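Local coordinates for GGDEF and EAL domain-containing protein (Vibrio cholerae O1 str. 2010EL-1786, PDB 6PWK), which binds cyclic di-GMP and, as the receptor LapD, probably acts in the circuit that controls large adhesins and biofilm formation, at residues P268-I273 / H302-E307; K352-D357 / I385-S390; I376-H381 / E403-V408. All blocks are in the same frame, centred on the assembly; numbering follows the deposited sequence.

Interaction 1: residues P268-I273 / H302-E307; sequences PLAINI and HFEIPE. With MG (magnesium ion), chain E; C2E (9,9'-[(2R,3R,3aS,5S,7aR,9R,10R,10aS,12S,14aR)-3,5,10,12-tetrahydroxy-5,12-dioxidooctahydro-2H,7H-difuro[3,2-d:3',2'-j][1,3,7,9,2,8]tetraoxadiphosphacyclododecine-2,9-diyl]bis(2-amino-1,9-dihydro-6H-purin-6-one)), chain C.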
loop_
_atom_site.group_PDB
_atom_site.type_symbol
_atom_site.label_atom_id
_atom_site.label_comp_id
_atom_site.label_asym_id
_atom_site.label_seq_id
_atom_site.Cartn_x
_atom_site.Cartn_y
_atom_site.Cartn_z
ATOM N N PRO A 268 10.615 -31.292 -13.576
ATOM C CA PRO A 268 10.351 -30.023 -12.891
ATOM C C PRO A 268 8.885 -29.891 -12.508
ATOM O O PRO A 268 7.997 -30.454 -13.151
ATOM C CB PRO A 268 10.754 -28.965 -13.927
ATOM C CG PRO A 268 11.680 -29.671 -14.856
ATOM C CD PRO A 268 11.184 -31.083 -14.920
ATOM N N LEU A 269 8.642 -29.138 -11.442
ATOM C CA LEU A 269 7.299 -28.884 -10.942
ATOM C C LEU A 269 6.992 -27.397 -11.048
ATOM O O LEU A 269 7.814 -26.560 -10.662
ATOM C CB LEU A 269 7.153 -29.357 -9.494
ATOM C CG LEU A 269 7.292 -30.861 -9.269
ATOM C CD1 LEU A 269 7.085 -31.190 -7.802
ATOM C CD2 LEU A 269 6.305 -31.623 -10.141
ATOM N N ALA A 270 5.811 -27.077 -11.569
ATOM C CA ALA A 270 5.374 -25.698 -11.742
ATOM C C ALA A 270 4.465 -25.316 -10.582
ATOM O O ALA A 270 3.382 -25.890 -10.421
ATOM C CB ALA A 270 4.653 -25.517 -13.078
ATOM N N ILE A 271 4.902 -24.348 -9.780
ATOM C CA ILE A 271 4.159 -23.887 -8.612
ATOM C C ILE A 271 3.499 -22.559 -8.953
ATOM O O ILE A 271 4.175 -21.608 -9.364
ATOM C CB ILE A 271 5.073 -23.741 -7.386
ATOM C CG1 ILE A 271 5.815 -25.048 -7.107
ATOM C CG2 ILE A 271 4.264 -23.316 -6.171
ATOM C CD1 ILE A 271 6.752 -24.961 -5.923
ATOM N N ASN A 272 2.181 -22.489 -8.776
ATOM C CA ASN A 272 1.467 -21.233 -8.970
ATOM C C ASN A 272 1.735 -20.284 -7.807
ATOM O O ASN A 272 1.786 -20.695 -6.644
ATOM C CB ASN A 272 -0.037 -21.480 -9.099
ATOM C CG ASN A 272 -0.401 -22.244 -10.356
ATOM O OD1 ASN A 272 -0.423 -21.684 -11.452
ATOM N ND2 ASN A 272 -0.702 -23.528 -10.201
ATOM N N ILE A 273 1.903 -19.003 -8.129
ATOM C CA ILE A 273 2.126 -17.959 -7.137
ATOM C C ILE A 273 1.071 -16.881 -7.338
ATOM O O ILE A 273 0.874 -16.402 -8.460
ATOM C CB ILE A 273 3.540 -17.353 -7.247
ATOM C CG1 ILE A 273 4.608 -18.447 -7.170
ATOM C CG2 ILE A 273 3.760 -16.314 -6.157
ATOM C CD1 ILE A 273 4.653 -19.173 -5.843
ATOM N N HIS A 302 9.738 -24.572 -11.165
ATOM C CA HIS A 302 9.256 -23.514 -12.043
ATOM C C HIS A 302 8.178 -22.739 -11.299
ATOM O O HIS A 302 7.200 -23.329 -10.829
ATOM C CB HIS A 302 8.701 -24.083 -13.350
ATOM C CG HIS A 302 9.741 -24.680 -14.246
ATOM N ND1 HIS A 302 9.446 -25.181 -15.495
ATOM C CD2 HIS A 302 11.073 -24.854 -14.076
ATOM C CE1 HIS A 302 10.551 -25.639 -16.056
ATOM N NE2 HIS A 302 11.552 -25.453 -15.215
ATOM N N PHE A 303 8.356 -21.428 -11.184
ATOM C CA PHE A 303 7.394 -20.572 -10.502
ATOM C C PHE A 303 6.475 -19.932 -11.534
ATOM O O PHE A 303 6.928 -19.151 -12.376
ATOM C CB PHE A 303 8.104 -19.512 -9.660
ATOM C CG PHE A 303 8.767 -20.068 -8.432
ATOM C CD1 PHE A 303 8.034 -20.305 -7.281
ATOM C CD2 PHE A 303 10.120 -20.366 -8.432
ATOM C CE1 PHE A 303 8.638 -20.823 -6.151
ATOM C CE2 PHE A 303 10.730 -20.884 -7.304
ATOM C CZ PHE A 303 9.989 -21.112 -6.162
ATOM N N GLU A 304 5.189 -20.269 -11.470
ATOM C CA GLU A 304 4.206 -19.780 -12.430
ATOM C C GLU A 304 3.639 -18.463 -11.914
ATOM O O GLU A 304 2.927 -18.435 -10.905
ATOM C CB GLU A 304 3.108 -20.816 -12.651
ATOM C CG GLU A 304 2.490 -20.762 -14.037
ATOM C CD GLU A 304 2.022 -22.121 -14.524
ATOM O OE1 GLU A 304 0.826 -22.440 -14.355
ATOM O OE2 GLU A 304 2.855 -22.876 -15.069
ATOM N N ILE A 305 3.951 -17.378 -12.605
ATOM C CA ILE A 305 3.587 -16.025 -12.191
ATOM C C ILE A 305 2.488 -15.522 -13.118
ATOM O O ILE A 305 2.645 -15.598 -14.343
ATOM C CB ILE A 305 4.800 -15.077 -12.223
ATOM C CG1 ILE A 305 5.903 -15.605 -11.302
ATOM C CG2 ILE A 305 4.391 -13.675 -11.826
ATOM C CD1 ILE A 305 7.193 -14.825 -11.387
ATOM N N PRO A 306 1.375 -15.011 -12.590
ATOM C CA PRO A 306 0.306 -14.519 -13.465
ATOM C C PRO A 306 0.765 -13.319 -14.277
ATOM O O PRO A 306 1.610 -12.533 -13.844
ATOM C CB PRO A 306 -0.811 -14.134 -12.483
ATOM C CG PRO A 306 -0.475 -14.845 -11.206
ATOM C CD PRO A 306 1.019 -14.893 -11.168
ATOM N N GLU A 307 0.191 -13.188 -15.476
ATOM C CA GLU A 307 0.541 -12.067 -16.344
ATOM C C GLU A 307 0.216 -10.729 -15.691
ATOM O O GLU A 307 0.905 -9.734 -15.941
ATOM C CB GLU A 307 -0.180 -12.201 -17.686
ATOM C CG GLU A 307 0.016 -11.017 -18.621
ATOM C CD GLU A 307 -0.490 -11.290 -20.020
ATOM O OE1 GLU A 307 0.323 -11.688 -20.881
ATOM O OE2 GLU A 307 -1.704 -11.112 -20.257
HETATM MG MG MG E . -1.125 -21.834 -13.655
HETATM P P1 C2E C . -4.667 -22.224 -13.245
HETATM O O2P C2E C . -3.233 -21.768 -13.261
HETATM O O1P C2E C . -5.218 -21.822 -14.584
HETATM O "O5'" C2E C . -4.786 -23.857 -13.220
HETATM C "C5'" C2E C . -5.568 -24.471 -14.190
HETATM C "C4'" C2E C . -6.960 -24.721 -13.547
HETATM O "O4'" C2E C . -7.788 -25.199 -14.428
HETATM C "C3'" C2E C . -6.884 -25.829 -12.481
HETATM O "O3'" C2E C . -8.025 -25.764 -11.773
HETATM C "C2'" C2E C . -6.941 -27.081 -13.369
HETATM O "O2'" C2E C . -7.303 -28.274 -12.552
HETATM C "C1'" C2E C . -7.971 -26.768 -14.103
HETATM N N9 C2E C . -8.178 -27.375 -15.393
HETATM C C8 C2E C . -6.947 -27.910 -15.583
HETATM N N7 C2E C . -6.972 -28.524 -16.794
HETATM C C5 C2E C . -8.176 -28.361 -17.331
HETATM C C6 C2E C . -8.828 -28.796 -18.656
HETATM O O6 C2E C . -8.237 -29.431 -19.463
HETATM N N1 C2E C . -10.186 -28.438 -18.930
HETATM C C2 C2E C . -10.965 -27.669 -17.994
HETATM N N2 C2E C . -12.351 -27.274 -18.223
HETATM N N3 C2E C . -10.316 -27.271 -16.755
HETATM C C4 C2E C . -8.909 -27.641 -16.458
HETATM P P11 C2E C . -7.763 -25.707 -10.135
HETATM O O21 C2E C . -7.188 -26.929 -9.469
HETATM O O11 C2E C . -9.116 -25.508 -9.501
HETATM O O5A C2E C . -6.894 -24.311 -9.990
HETATM C C5A C2E C . -7.686 -23.168 -10.169
HETATM C C4A C2E C . -6.882 -21.957 -9.920
HETATM O O4A C2E C . -6.571 -21.892 -8.653
HETATM C C3A C2E C . -5.436 -22.020 -10.781
HETATM O O3A C2E C . -5.620 -21.426 -12.150
HETATM C C2A C2E C . -4.635 -21.356 -10.135
HETATM O O2A C2E C . -4.688 -19.914 -10.565
HETATM C C1A C2E C . -5.107 -21.521 -8.588
HETATM N N91 C2E C . -4.399 -22.449 -7.987
HETATM C C81 C2E C . -4.534 -23.784 -8.021
HETATM N N71 C2E C . -3.560 -24.281 -7.234
HETATM C C51 C2E C . -2.855 -23.268 -6.739
HETATM C C61 C2E C . -1.652 -23.217 -5.804
HETATM O O61 C2E C . -1.207 -24.232 -5.403
HETATM N N11 C2E C . -1.072 -21.967 -5.420
HETATM C C21 C2E C . -1.624 -20.737 -5.915
HETATM N N21 C2E C . -1.031 -19.468 -5.521
HETATM N N31 C2E C . -2.777 -20.798 -6.815
HETATM C C41 C2E C . -3.377 -22.108 -7.210
#

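Interaction 2: residues K352-D357 / I385-S390; sequences KYVKLD and ITTIAS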
loop_
_atom_site.group_PDB
_atom_site.type_symbol
_atom_site.label_atom_id
_atom_site.label_comp_id
_atom_site.label_asym_id
_atom_site.label_seq_id
_atom_site.Cartn_x
_atom_site.Cartn_y
_atom_site.Cartn_z
ATOM N N LYS A 352 11.100 -18.299 -18.804
ATOM C CA LYS A 352 11.474 -19.602 -19.345
ATOM C C LYS A 352 10.386 -20.150 -20.259
ATOM O O LYS A 352 10.683 -20.796 -21.271
ATOM C CB LYS A 352 11.762 -20.583 -18.207
ATOM C CG LYS A 352 12.261 -21.945 -18.668
ATOM C CD LYS A 352 12.565 -22.852 -17.485
ATOM C CE LYS A 352 13.292 -24.111 -17.926
ATOM N NZ LYS A 352 13.713 -24.947 -16.767
ATOM N N TYR A 353 9.125 -19.897 -19.922
ATOM C CA TYR A 353 8.008 -20.365 -20.728
ATOM C C TYR A 353 6.865 -19.368 -20.625
ATOM O O TYR A 353 6.870 -18.464 -19.785
ATOM C CB TYR A 353 7.543 -21.758 -20.293
ATOM C CG TYR A 353 6.987 -21.810 -18.888
ATOM C CD1 TYR A 353 5.635 -21.607 -18.646
ATOM C CD2 TYR A 353 7.815 -22.068 -17.804
ATOM C CE1 TYR A 353 5.122 -21.654 -17.363
ATOM C CE2 TYR A 353 7.311 -22.119 -16.517
ATOM C CZ TYR A 353 5.965 -21.912 -16.303
ATOM O OH TYR A 353 5.459 -21.962 -15.024
ATOM N N VAL A 354 5.877 -19.548 -21.494
ATOM C CA VAL A 354 4.623 -18.809 -21.432
ATOM C C VAL A 354 3.487 -19.813 -21.568
ATOM O O VAL A 354 3.423 -20.557 -22.554
ATOM C CB VAL A 354 4.530 -17.716 -22.514
ATOM C CG1 VAL A 354 5.432 -16.545 -22.158
ATOM C CG2 VAL A 354 4.906 -18.266 -23.883
ATOM N N LYS A 355 2.615 -19.861 -20.567
ATOM C CA LYS A 355 1.432 -20.710 -20.600
ATOM C C LYS A 355 0.257 -19.858 -21.064
ATOM O O LYS A 355 -0.108 -18.886 -20.397
ATOM C CB LYS A 355 1.160 -21.328 -19.229
ATOM C CG LYS A 355 0.217 -22.520 -19.263
ATOM C CD LYS A 355 0.290 -23.320 -17.970
ATOM C CE LYS A 355 1.691 -23.866 -17.738
ATOM N NZ LYS A 355 1.762 -24.735 -16.529
ATOM N N LEU A 356 -0.316 -20.216 -22.211
ATOM C CA LEU A 356 -1.339 -19.388 -22.836
ATOM C C LEU A 356 -2.551 -19.225 -21.928
ATOM O O LEU A 356 -2.862 -20.086 -21.102
ATOM C CB LEU A 356 -1.774 -19.997 -24.168
ATOM C CG LEU A 356 -0.787 -19.904 -25.330
ATOM C CD1 LEU A 356 -1.262 -20.754 -26.497
ATOM C CD2 LEU A 356 -0.616 -18.458 -25.757
ATOM N N ASP A 357 -3.230 -18.091 -22.084
ATOM C CA ASP A 357 -4.521 -17.892 -21.442
ATOM C C ASP A 357 -5.488 -18.973 -21.907
ATOM O O ASP A 357 -5.608 -19.239 -23.107
ATOM C CB ASP A 357 -5.061 -16.499 -21.776
ATOM C CG ASP A 357 -6.321 -16.148 -21.001
ATOM O OD1 ASP A 357 -6.824 -17.000 -20.239
ATOM O OD2 ASP A 357 -6.807 -15.007 -21.154
ATOM N N ILE A 385 11.469 -18.747 -26.195
ATOM C CA ILE A 385 10.650 -19.006 -25.018
ATOM C C ILE A 385 9.629 -20.080 -25.362
ATOM O O ILE A 385 8.919 -19.976 -26.370
ATOM C CB ILE A 385 9.964 -17.721 -24.525
ATOM C CG1 ILE A 385 11.023 -16.712 -24.079
ATOM C CG2 ILE A 385 8.988 -18.025 -23.400
ATOM C CD1 ILE A 385 10.465 -15.369 -23.715
ATOM N N THR A 386 9.556 -21.109 -24.522
ATOM C CA THR A 386 8.629 -22.208 -24.749
ATOM C C THR A 386 7.193 -21.739 -24.546
ATOM O O THR A 386 6.879 -21.081 -23.551
ATOM C CB THR A 386 8.946 -23.365 -23.802
ATOM O OG1 THR A 386 10.311 -23.767 -23.971
ATOM C CG2 THR A 386 8.036 -24.548 -24.079
ATOM N N THR A 387 6.320 -22.071 -25.493
ATOM C CA THR A 387 4.902 -21.767 -25.382
ATOM C C THR A 387 4.139 -23.012 -24.954
ATOM O O THR A 387 4.402 -24.115 -25.445
ATOM C CB THR A 387 4.334 -21.247 -26.704
ATOM O OG1 THR A 387 4.436 -22.268 -27.703
ATOM C CG2 THR A 387 5.094 -20.013 -27.158
ATOM N N ILE A 388 3.193 -22.830 -24.038
ATOM C CA ILE A 388 2.405 -23.925 -23.486
ATOM C C ILE A 388 0.932 -23.569 -23.626
ATOM O O ILE A 388 0.488 -22.539 -23.106
ATOM C CB ILE A 388 2.754 -24.201 -22.015
ATOM C CG1 ILE A 388 4.251 -24.486 -21.860
ATOM C CG2 ILE A 388 1.915 -25.350 -21.473
ATOM C CD1 ILE A 388 4.683 -24.750 -20.433
ATOM N N ALA A 389 0.180 -24.411 -24.330
ATOM C CA ALA A 389 -1.266 -24.265 -24.378
ATOM C C ALA A 389 -1.881 -24.802 -23.093
ATOM O O ALA A 389 -1.393 -25.769 -22.503
ATOM C CB ALA A 389 -1.847 -24.995 -25.587
ATOM N N SER A 390 -2.966 -24.166 -22.660
ATOM C CA SER A 390 -3.516 -24.389 -21.332
ATOM C C SER A 390 -4.958 -24.868 -21.411
ATOM O O SER A 390 -5.751 -24.360 -22.211
ATOM C CB SER A 390 -3.441 -23.107 -20.490
ATOM O OG SER A 390 -3.996 -23.298 -19.200
#

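Interaction 3: residues I376-H381 / E403-V408; sequences ISRTAH and EHFIEV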
loop_
_atom_site.group_PDB
_atom_site.type_symbol
_atom_site.label_atom_id
_atom_site.label_comp_id
_atom_site.label_asym_id
_atom_site.label_seq_id
_atom_site.Cartn_x
_atom_site.Cartn_y
_atom_site.Cartn_z
ATOM N N ILE A 376 1.292 -13.531 -30.556
ATOM C CA ILE A 376 1.968 -13.754 -29.284
ATOM C C ILE A 376 2.739 -15.068 -29.285
ATOM O O ILE A 376 3.630 -15.260 -28.451
ATOM C CB ILE A 376 0.962 -13.707 -28.118
ATOM C CG1 ILE A 376 0.028 -14.918 -28.154
ATOM C CG2 ILE A 376 0.157 -12.417 -28.159
ATOM C CD1 ILE A 376 -0.955 -14.956 -27.001
ATOM N N SER A 377 2.424 -15.978 -30.209
ATOM C CA SER A 377 3.151 -17.240 -30.288
ATOM C C SER A 377 4.526 -17.038 -30.911
ATOM O O SER A 377 5.529 -17.568 -30.415
ATOM C CB SER A 377 2.342 -18.260 -31.088
ATOM O OG SER A 377 1.018 -18.361 -30.592
ATOM N N ARG A 378 4.589 -16.279 -32.008
ATOM C CA ARG A 378 5.869 -15.975 -32.638
ATOM C C ARG A 378 6.779 -15.209 -31.688
ATOM O O ARG A 378 7.971 -15.516 -31.570
ATOM C CB ARG A 378 5.649 -15.167 -33.918
ATOM C CG ARG A 378 5.537 -15.983 -35.193
ATOM C CD ARG A 378 5.881 -15.113 -36.394
ATOM N NE ARG A 378 5.606 -15.767 -37.670
ATOM C CZ ARG A 378 4.499 -15.578 -38.379
ATOM N NH1 ARG A 378 3.559 -14.754 -37.935
ATOM N NH2 ARG A 378 4.330 -16.210 -39.532
ATOM N N THR A 379 6.228 -14.202 -31.004
ATOM C CA THR A 379 7.028 -13.352 -30.126
ATOM C C THR A 379 7.784 -14.169 -29.087
ATOM O O THR A 379 8.960 -13.905 -28.811
ATOM C CB THR A 379 6.127 -12.317 -29.446
ATOM O OG1 THR A 379 5.593 -11.426 -30.432
ATOM C CG2 THR A 379 6.905 -11.517 -28.413
ATOM N N ALA A 380 7.131 -15.179 -28.511
ATOM C CA ALA A 380 7.793 -16.006 -27.508
ATOM C C ALA A 380 8.856 -16.896 -28.142
ATOM O O ALA A 380 9.988 -16.977 -27.649
ATOM C CB ALA A 380 6.761 -16.843 -26.754
ATOM N N HIS A 381 8.514 -17.568 -29.245
ATOM C CA HIS A 381 9.461 -18.486 -29.872
ATOM C C HIS A 381 10.642 -17.743 -30.482
ATOM O O HIS A 381 11.776 -18.232 -30.436
ATOM C CB HIS A 381 8.756 -19.326 -30.932
ATOM C CG HIS A 381 7.816 -20.342 -30.366
ATOM N ND1 HIS A 381 6.512 -20.467 -30.794
ATOM C CD2 HIS A 381 7.991 -21.282 -29.407
ATOM C CE1 HIS A 381 5.923 -21.439 -30.121
ATOM N NE2 HIS A 381 6.798 -21.950 -29.275
ATOM N N GLU A 403 -2.124 -25.429 -35.398
ATOM C CA GLU A 403 -1.829 -24.499 -36.480
ATOM C C GLU A 403 -1.072 -23.262 -36.016
ATOM O O GLU A 403 -0.665 -22.458 -36.862
ATOM C CB GLU A 403 -3.123 -24.081 -37.178
ATOM C CG GLU A 403 -3.890 -25.237 -37.790
ATOM C CD GLU A 403 -5.193 -24.799 -38.423
ATOM O OE1 GLU A 403 -5.445 -23.578 -38.480
ATOM O OE2 GLU A 403 -5.965 -25.678 -38.861
ATOM N N HIS A 404 -0.869 -23.091 -34.710
ATOM C CA HIS A 404 -0.148 -21.946 -34.170
ATOM C C HIS A 404 1.200 -22.339 -33.572
ATOM O O HIS A 404 1.715 -21.626 -32.705
ATOM C CB HIS A 404 -1.009 -21.228 -33.131
ATOM C CG HIS A 404 -2.251 -20.619 -33.699
ATOM N ND1 HIS A 404 -3.246 -21.369 -34.289
ATOM C CD2 HIS A 404 -2.656 -19.330 -33.777
ATOM C CE1 HIS A 404 -4.211 -20.569 -34.703
ATOM N NE2 HIS A 404 -3.878 -19.326 -34.406
ATOM N N PHE A 405 1.778 -23.445 -34.040
ATOM C CA PHE A 405 3.081 -23.966 -33.612
ATOM C C PHE A 405 3.301 -23.818 -32.104
ATOM O O PHE A 405 4.273 -23.225 -31.640
ATOM C CB PHE A 405 4.230 -23.326 -34.402
ATOM C CG PHE A 405 4.078 -21.848 -34.640
ATOM C CD1 PHE A 405 4.531 -20.927 -33.708
ATOM C CD2 PHE A 405 3.499 -21.377 -35.809
ATOM C CE1 PHE A 405 4.393 -19.570 -33.928
ATOM C CE2 PHE A 405 3.357 -20.023 -36.035
ATOM C CZ PHE A 405 3.806 -19.118 -35.094
ATOM N N ILE A 406 2.379 -24.396 -31.337
ATOM C CA ILE A 406 2.537 -24.478 -29.888
ATOM C C ILE A 406 3.396 -25.693 -29.563
ATOM O O ILE A 406 3.160 -26.789 -30.084
ATOM C CB ILE A 406 1.170 -24.556 -29.191
ATOM C CG1 ILE A 406 0.273 -23.407 -29.653
ATOM C CG2 ILE A 406 1.336 -24.528 -27.679
ATOM C CD1 ILE A 406 0.854 -22.034 -29.391
ATOM N N GLU A 407 4.395 -25.505 -28.698
ATOM C CA GLU A 407 5.371 -26.563 -28.459
ATOM C C GLU A 407 4.814 -27.655 -27.552
ATOM O O GLU A 407 4.847 -28.840 -27.907
ATOM C CB GLU A 407 6.656 -25.971 -27.873
ATOM C CG GLU A 407 7.532 -25.273 -28.907
ATOM C CD GLU A 407 8.921 -24.956 -28.388
ATOM O OE1 GLU A 407 9.032 -24.319 -27.319
ATOM O OE2 GLU A 407 9.905 -25.355 -29.047
ATOM N N VAL A 408 4.305 -27.284 -26.377
ATOM C CA VAL A 408 3.815 -28.257 -25.411
ATOM C C VAL A 408 2.376 -27.913 -25.043
ATOM O O VAL A 408 1.943 -26.760 -25.146
ATOM C CB VAL A 408 4.722 -28.329 -24.153
ATOM C CG1 VAL A 408 5.989 -27.515 -24.359
ATOM C CG2 VAL A 408 3.995 -27.879 -22.902
#

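Interaction 1: residues P268-I273 / H302-E307
The magnesium site of the EAL domain brings Asn272 and Glu304 together near the C-terminal ends of two neighbouring parallel strands. Glu304 OE1 lies 2.2 Å from the magnesium ion, the side chain of Asn272 is a second ligand, and the phosphate oxygen O2P of cyclic di-GMP completes a link from protein to nucleotide at 2.1 Å from the metal. The two side chains run side by side in the same direction, with amide and carboxylate planes 79° apart. In Glu304, CG is anti to the backbone N (chi1 -150°), and the carboxylate has a divided role: OE1 holds the metal, while OE2 is held by Lys355 and Tyr353. Glu218 and Asp334 are the remaining protein ligands.

The register is fixed by a ladder of backbone bonds. His302 N donates to Leu269 O at 2.8 Å, and Ile271 N to His302 O at 2.7 Å; Glu304 N to Ile271 O, and Ile273 N to Glu304 O, continue it. Away from the metal, Pro268 CB sits over one face of the His302 ring, 4.0 Å from its centroid and 16° off the normal, a CH-pi contact; the imidazole nitrogens are engaged by Lys352 and His216.

Ala270, Asn272, His302 and Glu304 share one sheet face, and Ile271 and Phe303 the other. There Ile273 CD1 meets the edge of the Phe303 ring at CD1, 3.8 Å away, and helices 245-261 and 314-326 pack on this apolar layer. Strands 214-225 and 330-336 flank the pair.

Interaction 2: residues K352-D357 / I385-S390
Tyr353 and Ile388 meet on one face of a parallel strand pair that belongs to a beta-alpha-beta unit of the EAL barrel, a TIM-barrel variant; helix 367-382 makes the crossover between strands 353-356 and 386-389. Tyr353 CD1 lies 3.7 Å from Ile388 CD1, the methyl approaching the phenol ring obliquely. The ring starts from a CG placed between the backbone N and the carbonyl carbon (chi1 64°). On the other face Val354 CG2 packs on Thr387 CG2 at 3.7 Å. The second branch of the valine, CG1, touches Ile385 CG2 at 4.0 Å, just before the strand, the two side chains crossing at about a right angle.

Beneath these contacts, the backbone sets the register. Val354 N bonds to Thr386 O at 2.8 Å and Ile388 N to Val354 O at 2.7 Å, followed by Leu356 N to Ile388 O. The ladder frays at its start, where Thr386 N to Lys352 O is a weak bond of 3.5 Å. The short strand axes lie at 21° to each other, and three parallel bridges pair Tyr353 with Thr386, Val354 with Thr387 and Lys355 with Ile388.

Further out, Ala380 of the crossover helix covers Val354 and Thr387, while Phe215 and His216 of strand 214-225 touch Ile388. The ammonium of Lys355 is held by Glu218, His216 and Gln410 in addition to Glu304. The bend at chi3 (-61°), in an otherwise extended chain, puts Lys355 CE 4.0 Å from Ile388 CG2, while farther back Lys355 CG rests 3.9 Å from Ser390 CB.

Interaction 3: residues I376-H381 / E403-V408
Ser377 OG, hydrogen-bonded to the carbonyl O of Leu373 one helical turn earlier, faces the methyl Ile406 CD1 at 3.9 Å. That bond settles the polar end of the serine within its own helix, leaving CB to make an apolar contact: Ser377 CB is 3.7 Å from Phe405 CE1. His381, four residues on and bonded from its N to Ser377 O (3.2 Å), lies on the same side of the helix, and both side chains start toward the 403-408 segment.

In the barrel, this joins the outer helix 367-382 to the connection leading from helix 395-402 into the short strand 408-409. His404 fastens the start of that connection, its NE2 bonded to Lys370 O.

Phe405 is the residue that reaches across to the helix. Its backbone has a positive phi, and CG is placed between the backbone N and the carbonyl carbon (chi1 41°). The ring meets three helix residues through CZ, CE1 and CD1. Its CZ meets Arg378 CG at 3.6 Å, so it is the aliphatic base of the arginine that packs on it, obliquely. At the other end of this row, Phe405 CD1 is 3.6 Å from His381 ND1, which lies close to the plane of the phenyl ring, at its edge. The two rings meet rim to rim: centroids are 5.8 Å apart, planes are 56° apart, and neither ring covers the other's face. Towards the strand, the side chains of Glu407 and His381 run antiparallel past one another. Glu407 CG comes to 3.4 Å from His381 NE2, while the carboxylate plane is turned 78° from the imidazole.

All three contacts lie in the EAL domain and on the same side of the chain's centre. Interaction 1 closes before interaction 2 opens, whereas the segments of interactions 2 and 3 alternate along the chain. The centres of interactions 1 and 2 are about 11 Å apart. Those of interactions 2 and 3 are about 8 Å apart. Between interactions 1 and 3, which do not touch, the centres are about 19 Å apart. Interactions 1 and 2 join different strands of one barrel sheet, with strand 330-336 between them, and meet through side chains beside the metal. Interaction 3 lies outside, its helix 367-382 being the crossover of interaction 2; Ala389 N to Val408 O, 3.0 Å, continues the sheet there.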